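Local coordinates for adhesion and penetration protein autotransporter (Haemophilus influenzae, PDB 3SYJ) that promotes bacterial adherence to and invasion of host cells, mediates aggregation by self-association, and is probably a serine protease of the autotransporter family, at residues N18-I29 with T41-S52. Residues are numbered along the deposited sequence; the frame is centred on the assembly and turned at random.
Sequences NKGKFTVGAQNI and TSMTKAPMIDFS
The Met48 side chain lies against Phe22 and the Thr23 carbonyl, with Met48 CE 3.8 Å from Phe22 CB. The contact belongs to the N-terminal S6 peptidase domain of the Hap passenger, a chymotrypsin-like serine protease domain of the PA clan. Here the loop after helix 9-17 folds onto the chain leaving strand 38-42. Met48 CG stands opposite the backbone N (chi1 178°), and the chain then bends at chi2. This brings SD obliquely to the Phe22 ring in a Met-aromatic contact, 5.4 Å from the ring centroid. Phe15 of helix 9-17 touches both residues. The backbones join here too: Gly25 N bonds to Met48 O, and Met48 N to Ala26 O. At one end, Asn18 closes helix 9-17 in a Schellman motif. Three bonds fix the rotation of its amide. ND2 gives to Phe22 O and to Ile49 O, while Asn18 OD1 accepts from Phe51 N, 2.9 Å away, on a lone pair. Val24 CG1 lies 3.7 Å from Asp50 CB, and Asp50 OD2 also forms a salt bridge with Arg476. At the other end, Ile29 and Ser42 form an antiparallel hydrogen-bonded pair. Asn28 and Ile29 both face Ser42, a G1 beta bulge. Gln27 runs alongside Pro47. Met43 O takes two donors from opposite faces of its carbonyl plane: Asn28 N at 2.9 Å and Gln27 NE2 at 3.3 Å.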
ATOM      1  N   ASN A  18     -31.397  21.434 -37.519  1.00 13.75           N
ATOM      2  CA  ASN A  18     -30.435  20.406 -37.115  1.00 14.06           C
ATOM      3  C   ASN A  18     -30.262  20.391 -35.598  1.00 18.39           C
ATOM      4  O   ASN A  18     -29.140  20.334 -35.096  1.00 20.03           O
ATOM      5  CB  ASN A  18     -29.066  20.612 -37.791  1.00 11.49           C
ATOM      6  CG  ASN A  18     -29.049  20.153 -39.249  1.00 13.30           C
ATOM      7  OD1 ASN A  18     -28.832  20.956 -40.155  1.00 11.31           O
ATOM      8  ND2 ASN A  18     -29.289  18.865 -39.479  1.00  9.78           N
ATOM      9  N   LYS A  19     -31.375  20.456 -34.873  1.00 16.56           N
ATOM     10  CA  LYS A  19     -31.348  20.413 -33.417  1.00 16.03           C
ATOM     11  C   LYS A  19     -32.072  19.179 -32.904  1.00 16.03           C
ATOM     12  O   LYS A  19     -32.403  18.281 -33.672  1.00 16.80           O
ATOM     13  CB  LYS A  19     -31.935  21.691 -32.820  1.00 13.49           C
ATOM     14  CG  LYS A  19     -31.101  22.903 -33.164  1.00 15.98           C
ATOM     15  CD  LYS A  19     -31.695  24.195 -32.647  1.00 16.59           C
ATOM     16  CE  LYS A  19     -30.698  25.324 -32.820  1.00 16.59           C
ATOM     17  NZ  LYS A  19     -31.174  26.581 -32.198  1.00 20.59           N
ATOM     18  N   GLY A  20     -32.310  19.129 -31.600  1.00 17.59           N
ATOM     19  CA  GLY A  20     -32.775  17.903 -30.985  1.00 17.30           C
ATOM     20  C   GLY A  20     -31.901  16.745 -31.437  1.00 18.67           C
ATOM     21  O   GLY A  20     -30.672  16.817 -31.396  1.00 18.34           O
ATOM     22  N   LYS A  21     -32.535  15.677 -31.889  1.00 18.29           N
ATOM     23  CA  LYS A  21     -31.801  14.493 -32.289  1.00 18.76           C
ATOM     24  C   LYS A  21     -31.326  14.602 -33.727  1.00 20.35           C
ATOM     25  O   LYS A  21     -30.587  13.744 -34.210  1.00 17.90           O
ATOM     26  CB  LYS A  21     -32.655  13.242 -32.081  1.00 23.70           C
ATOM     27  CG  LYS A  21     -32.499  12.671 -30.686  1.00 26.24           C
ATOM     28  CD  LYS A  21     -33.712  11.893 -30.231  1.00 34.23           C
ATOM     29  CE  LYS A  21     -33.452  11.268 -28.870  1.00 37.67           C
ATOM     30  NZ  LYS A  21     -34.727  11.069 -28.120  1.00 55.52           N
ATOM     31  N   PHE A  22     -31.724  15.678 -34.397  1.00 14.65           N
ATOM     32  CA  PHE A  22     -31.447  15.821 -35.822  1.00 15.76           C
ATOM     33  C   PHE A  22     -30.157  16.589 -36.120  1.00 16.87           C
ATOM     34  O   PHE A  22     -30.091  17.420 -37.033  1.00 14.08           O
ATOM     35  CB  PHE A  22     -32.651  16.441 -36.523  1.00 16.11           C
ATOM     36  CG  PHE A  22     -33.885  15.570 -36.477  1.00 15.48           C
ATOM     37  CD1 PHE A  22     -33.946  14.391 -37.217  1.00 13.95           C
ATOM     38  CD2 PHE A  22     -34.965  15.914 -35.680  1.00 14.52           C
ATOM     39  CE1 PHE A  22     -35.069  13.583 -37.179  1.00 19.14           C
ATOM     40  CE2 PHE A  22     -36.101  15.111 -35.635  1.00 16.04           C
ATOM     41  CZ  PHE A  22     -36.154  13.941 -36.391  1.00 15.13           C
ATOM     42  N   THR A  23     -29.125  16.300 -35.337  1.00 15.19           N
ATOM     43  CA  THR A  23     -27.824  16.891 -35.556  1.00 12.63           C
ATOM     44  C   THR A  23     -27.252  16.306 -36.831  1.00 15.43           C
ATOM     45  O   THR A  23     -27.620  15.198 -37.242  1.00 13.59           O
ATOM     46  CB  THR A  23     -26.897  16.571 -34.401  1.00 15.52           C
ATOM     47  OG1 THR A  23     -26.991  15.175 -34.117  1.00 17.74           O
ATOM     48  CG2 THR A  23     -27.300  17.362 -33.161  1.00 15.58           C
ATOM     49  N   VAL A  24     -26.350  17.042 -37.462  1.00 18.18           N
ATOM     50  CA  VAL A  24     -25.815  16.612 -38.742  1.00 18.23           C
ATOM     51  C   VAL A  24     -25.171  15.235 -38.599  1.00 18.40           C
ATOM     52  O   VAL A  24     -24.448  14.978 -37.631  1.00 16.91           O
ATOM     53  CB  VAL A  24     -24.803  17.631 -39.297  1.00 17.27           C
ATOM     54  CG1 VAL A  24     -24.292  17.184 -40.650  1.00 14.47           C
ATOM     55  CG2 VAL A  24     -25.448  19.002 -39.392  1.00 12.12           C
ATOM     56  N   GLY A  25     -25.464  14.345 -39.549  1.00 17.18           N
ATOM     57  CA  GLY A  25     -24.867  13.018 -39.570  1.00 15.86           C
ATOM     58  C   GLY A  25     -25.610  11.967 -38.769  1.00 19.26           C
ATOM     59  O   GLY A  25     -25.406  10.771 -38.985  1.00 19.84           O
ATOM     60  N   ALA A  26     -26.471  12.406 -37.851  1.00 19.04           N
ATOM     61  CA  ALA A  26     -27.232  11.494 -37.001  1.00 18.69           C
ATOM     62  C   ALA A  26     -28.068  10.517 -37.824  1.00 18.97           C
ATOM     63  O   ALA A  26     -28.447  10.811 -38.952  1.00 18.26           O
ATOM     64  CB  ALA A  26     -28.123  12.275 -36.032  1.00 16.94           C
ATOM     65  N   GLN A  27     -28.357   9.354 -37.248  1.00 17.80           N
ATOM     66  CA  GLN A  27     -29.126   8.340 -37.948  1.00 20.40           C
ATOM     67  C   GLN A  27     -30.113   7.593 -37.043  1.00 19.63           C
ATOM     68  O   GLN A  27     -29.976   7.569 -35.814  1.00 13.75           O
ATOM     69  CB  GLN A  27     -28.192   7.356 -38.660  1.00 17.14           C
ATOM     70  CG  GLN A  27     -27.591   7.899 -39.944  1.00 20.97           C
ATOM     71  CD  GLN A  27     -27.062   6.796 -40.850  1.00 26.59           C
ATOM     72  OE1 GLN A  27     -25.847   6.594 -40.962  1.00 24.46           O
ATOM     73  NE2 GLN A  27     -27.976   6.065 -41.488  1.00 24.70           N
ATOM     74  N   ASN A  28     -31.112   6.981 -37.666  1.00 15.99           N
ATOM     75  CA  ASN A  28     -32.074   6.190 -36.921  1.00 19.00           C
ATOM     76  C   ASN A  28     -32.763   6.977 -35.816  1.00 17.15           C
ATOM     77  O   ASN A  28     -32.744   6.566 -34.660  1.00 18.83           O
ATOM     78  CB  ASN A  28     -31.383   4.965 -36.330  1.00 14.43           C
ATOM     79  CG  ASN A  28     -30.691   4.148 -37.383  1.00 17.85           C
ATOM     80  OD1 ASN A  28     -29.496   3.894 -37.297  1.00 19.52           O
ATOM     81  ND2 ASN A  28     -31.434   3.762 -38.408  1.00 24.11           N
ATOM     82  N   ILE A  29     -33.359   8.113 -36.166  1.00 16.93           N
ATOM     83  CA  ILE A  29     -34.106   8.891 -35.184  1.00 18.98           C
ATOM     84  C   ILE A  29     -35.551   8.405 -35.130  1.00 17.33           C
ATOM     85  O   ILE A  29     -36.285   8.467 -36.118  1.00 16.54           O
ATOM     86  CB  ILE A  29     -34.070  10.409 -35.473  1.00 17.59           C
ATOM     87  CG1 ILE A  29     -32.631  10.926 -35.480  1.00 18.60           C
ATOM     88  CG2 ILE A  29     -34.874  11.178 -34.438  1.00 13.96           C
ATOM     89  CD1 ILE A  29     -32.024  11.018 -36.861  1.00 15.28           C
ATOM     90  N   THR A  41     -38.920   5.504 -38.269  1.00 22.79           N
ATOM     91  CA  THR A  41     -37.567   5.850 -37.883  1.00 20.73           C
ATOM     92  C   THR A  41     -36.926   6.665 -38.989  1.00 22.72           C
ATOM     93  O   THR A  41     -36.926   6.264 -40.154  1.00 21.39           O
ATOM     94  CB  THR A  41     -36.723   4.612 -37.607  1.00 21.43           C
ATOM     95  OG1 THR A  41     -37.312   3.874 -36.537  1.00 23.31           O
ATOM     96  CG2 THR A  41     -35.311   5.018 -37.211  1.00 22.98           C
ATOM     97  N   SER A  42     -36.382   7.815 -38.617  1.00 18.41           N
ATOM     98  CA  SER A  42     -35.857   8.753 -39.593  1.00 19.67           C
ATOM     99  C   SER A  42     -34.355   8.553 -39.854  1.00 17.97           C
ATOM    100  O   SER A  42     -33.600   8.177 -38.951  1.00 14.70           O
ATOM    101  CB  SER A  42     -36.142  10.183 -39.130  1.00 20.08           C
ATOM    102  OG  SER A  42     -35.738  11.117 -40.109  1.00 19.25           O
ATOM    103  N   MET A  43     -33.938   8.803 -41.095  1.00 17.80           N
ATOM    104  CA  MET A  43     -32.524   8.730 -41.487  1.00 18.00           C
ATOM    105  C   MET A  43     -31.893   7.368 -41.188  1.00 21.10           C
ATOM    106  O   MET A  43     -30.852   7.283 -40.530  1.00 20.47           O
ATOM    107  CB  MET A  43     -31.709   9.844 -40.817  1.00 14.03           C
ATOM    108  CG  MET A  43     -32.098  11.242 -41.266  1.00 15.11           C
ATOM    109  SD  MET A  43     -31.863  11.483 -43.042  1.00 17.70           S
ATOM    110  CE  MET A  43     -33.368  12.363 -43.465  1.00 19.27           C
ATOM    111  N   THR A  44     -32.529   6.307 -41.679  1.00 19.42           N
ATOM    112  CA  THR A  44     -32.018   4.955 -41.483  1.00 22.01           C
ATOM    113  C   THR A  44     -31.069   4.604 -42.619  1.00 21.91           C
ATOM    114  O   THR A  44     -30.256   3.695 -42.496  1.00 21.16           O
ATOM    115  CB  THR A  44     -33.146   3.895 -41.422  1.00 21.32           C
ATOM    116  OG1 THR A  44     -33.832   3.836 -42.679  1.00 22.58           O
ATOM    117  CG2 THR A  44     -34.143   4.231 -40.326  1.00 21.52           C
ATOM    118  N   LYS A  45     -31.178   5.337 -43.723  1.00 21.49           N
ATOM    119  CA  LYS A  45     -30.379   5.050 -44.907  1.00 17.71           C
ATOM    120  C   LYS A  45     -29.480   6.211 -45.368  1.00 21.91           C
ATOM    121  O   LYS A  45     -28.862   6.140 -46.428  1.00 21.26           O
ATOM    122  CB  LYS A  45     -31.281   4.565 -46.038  1.00 17.43           C
ATOM    123  CG  LYS A  45     -31.961   3.266 -45.692  1.00 20.31           C
ATOM    124  CD  LYS A  45     -33.105   2.931 -46.637  1.00 26.23           C
ATOM    125  CE  LYS A  45     -33.610   1.513 -46.368  1.00 36.42           C
ATOM    126  NZ  LYS A  45     -34.796   1.136 -47.188  1.00 42.06           N
ATOM    127  N   ALA A  46     -29.391   7.265 -44.559  1.00 18.69           N
ATOM    128  CA  ALA A  46     -28.461   8.352 -44.828  1.00 16.40           C
ATOM    129  C   ALA A  46     -28.178   9.082 -43.538  1.00 18.13           C
ATOM    130  O   ALA A  46     -29.032   9.127 -42.656  1.00 22.48           O
ATOM    131  CB  ALA A  46     -29.035   9.309 -45.861  1.00 16.85           C
ATOM    132  N   PRO A  47     -26.966   9.640 -43.408  1.00 20.35           N
ATOM    133  CA  PRO A  47     -26.675  10.511 -42.268  1.00 16.81           C
ATOM    134  C   PRO A  47     -27.481  11.793 -42.435  1.00 15.45           C
ATOM    135  O   PRO A  47     -27.620  12.264 -43.567  1.00 13.83           O
ATOM    136  CB  PRO A  47     -25.177  10.805 -42.426  1.00 19.01           C
ATOM    137  CG  PRO A  47     -24.666   9.756 -43.378  1.00 22.76           C
ATOM    138  CD  PRO A  47     -25.800   9.481 -44.292  1.00 19.59           C
ATOM    139  N   MET A  48     -28.026  12.328 -41.344  1.00 15.39           N
ATOM    140  CA  MET A  48     -28.843  13.545 -41.407  1.00 13.24           C
ATOM    141  C   MET A  48     -28.163  14.665 -42.196  1.00 15.06           C
ATOM    142  O   MET A  48     -27.008  15.007 -41.940  1.00 14.49           O
ATOM    143  CB  MET A  48     -29.166  14.055 -40.000  1.00 13.77           C
ATOM    144  CG  MET A  48     -29.967  15.344 -39.981  1.00 13.74           C
ATOM    145  SD  MET A  48     -31.670  15.172 -40.589  1.00 14.86           S
ATOM    146  CE  MET A  48     -32.291  16.826 -40.288  1.00 14.39           C
ATOM    147  N   ILE A  49     -28.900  15.242 -43.141  1.00 12.96           N
ATOM    148  CA  ILE A  49     -28.413  16.320 -43.994  1.00 13.14           C
ATOM    149  C   ILE A  49     -27.886  17.518 -43.179  1.00 13.51           C
ATOM    150  O   ILE A  49     -28.331  17.770 -42.064  1.00 14.54           O
ATOM    151  CB  ILE A  49     -29.554  16.776 -44.945  1.00 12.86           C
ATOM    152  CG1 ILE A  49     -29.037  17.680 -46.060  1.00 11.14           C
ATOM    153  CG2 ILE A  49     -30.674  17.460 -44.168  1.00 14.46           C
ATOM    154  CD1 ILE A  49     -30.101  18.040 -47.080  1.00  7.98           C
ATOM    155  N   ASP A  50     -26.929  18.251 -43.732  1.00 13.98           N
ATOM    156  CA  ASP A  50     -26.446  19.465 -43.091  1.00 11.74           C
ATOM    157  C   ASP A  50     -27.205  20.609 -43.735  1.00 13.75           C
ATOM    158  O   ASP A  50     -26.931  20.966 -44.881  1.00 11.56           O
ATOM    159  CB  ASP A  50     -24.943  19.620 -43.326  1.00 15.12           C
ATOM    160  CG  ASP A  50     -24.330  20.804 -42.568  1.00 17.61           C
ATOM    161  OD1 ASP A  50     -25.041  21.780 -42.239  1.00 15.23           O
ATOM    162  OD2 ASP A  50     -23.106  20.762 -42.316  1.00 18.39           O
ATOM    163  N   PHE A  51     -28.171  21.170 -43.014  1.00 11.56           N
ATOM    164  CA  PHE A  51     -29.020  22.222 -43.573  1.00 14.05           C
ATOM    165  C   PHE A  51     -28.347  23.610 -43.542  1.00 17.33           C
ATOM    166  O   PHE A  51     -28.940  24.605 -43.964  1.00 16.94           O
ATOM    167  CB  PHE A  51     -30.376  22.277 -42.852  1.00 13.68           C
ATOM    168  CG  PHE A  51     -31.422  21.328 -43.409  1.00 14.41           C
ATOM    169  CD1 PHE A  51     -31.658  21.242 -44.783  1.00  9.11           C
ATOM    170  CD2 PHE A  51     -32.205  20.567 -42.549  1.00 11.98           C
ATOM    171  CE1 PHE A  51     -32.635  20.400 -45.289  1.00 10.96           C
ATOM    172  CE2 PHE A  51     -33.192  19.719 -43.049  1.00 13.18           C
ATOM    173  CZ  PHE A  51     -33.401  19.626 -44.422  1.00 10.44           C
ATOM    174  N   SER A  52     -27.114  23.686 -43.051  1.00 14.50           N
ATOM    175  CA  SER A  52     -26.425  24.977 -42.981  1.00 17.51           C
ATOM    176  C   SER A  52     -26.229  25.632 -44.366  1.00 15.36           C
ATOM    177  O   SER A  52     -25.994  26.833 -44.459  1.00 10.77           O
ATOM    178  CB  SER A  52     -25.096  24.856 -42.226  1.00 16.32           C
ATOM    179  OG  SER A  52     -24.109  24.209 -43.011  1.00 19.35           O
TER
HETATM  180  O   HOH W   1     -29.941   2.372 -40.396  1.00 35.26           O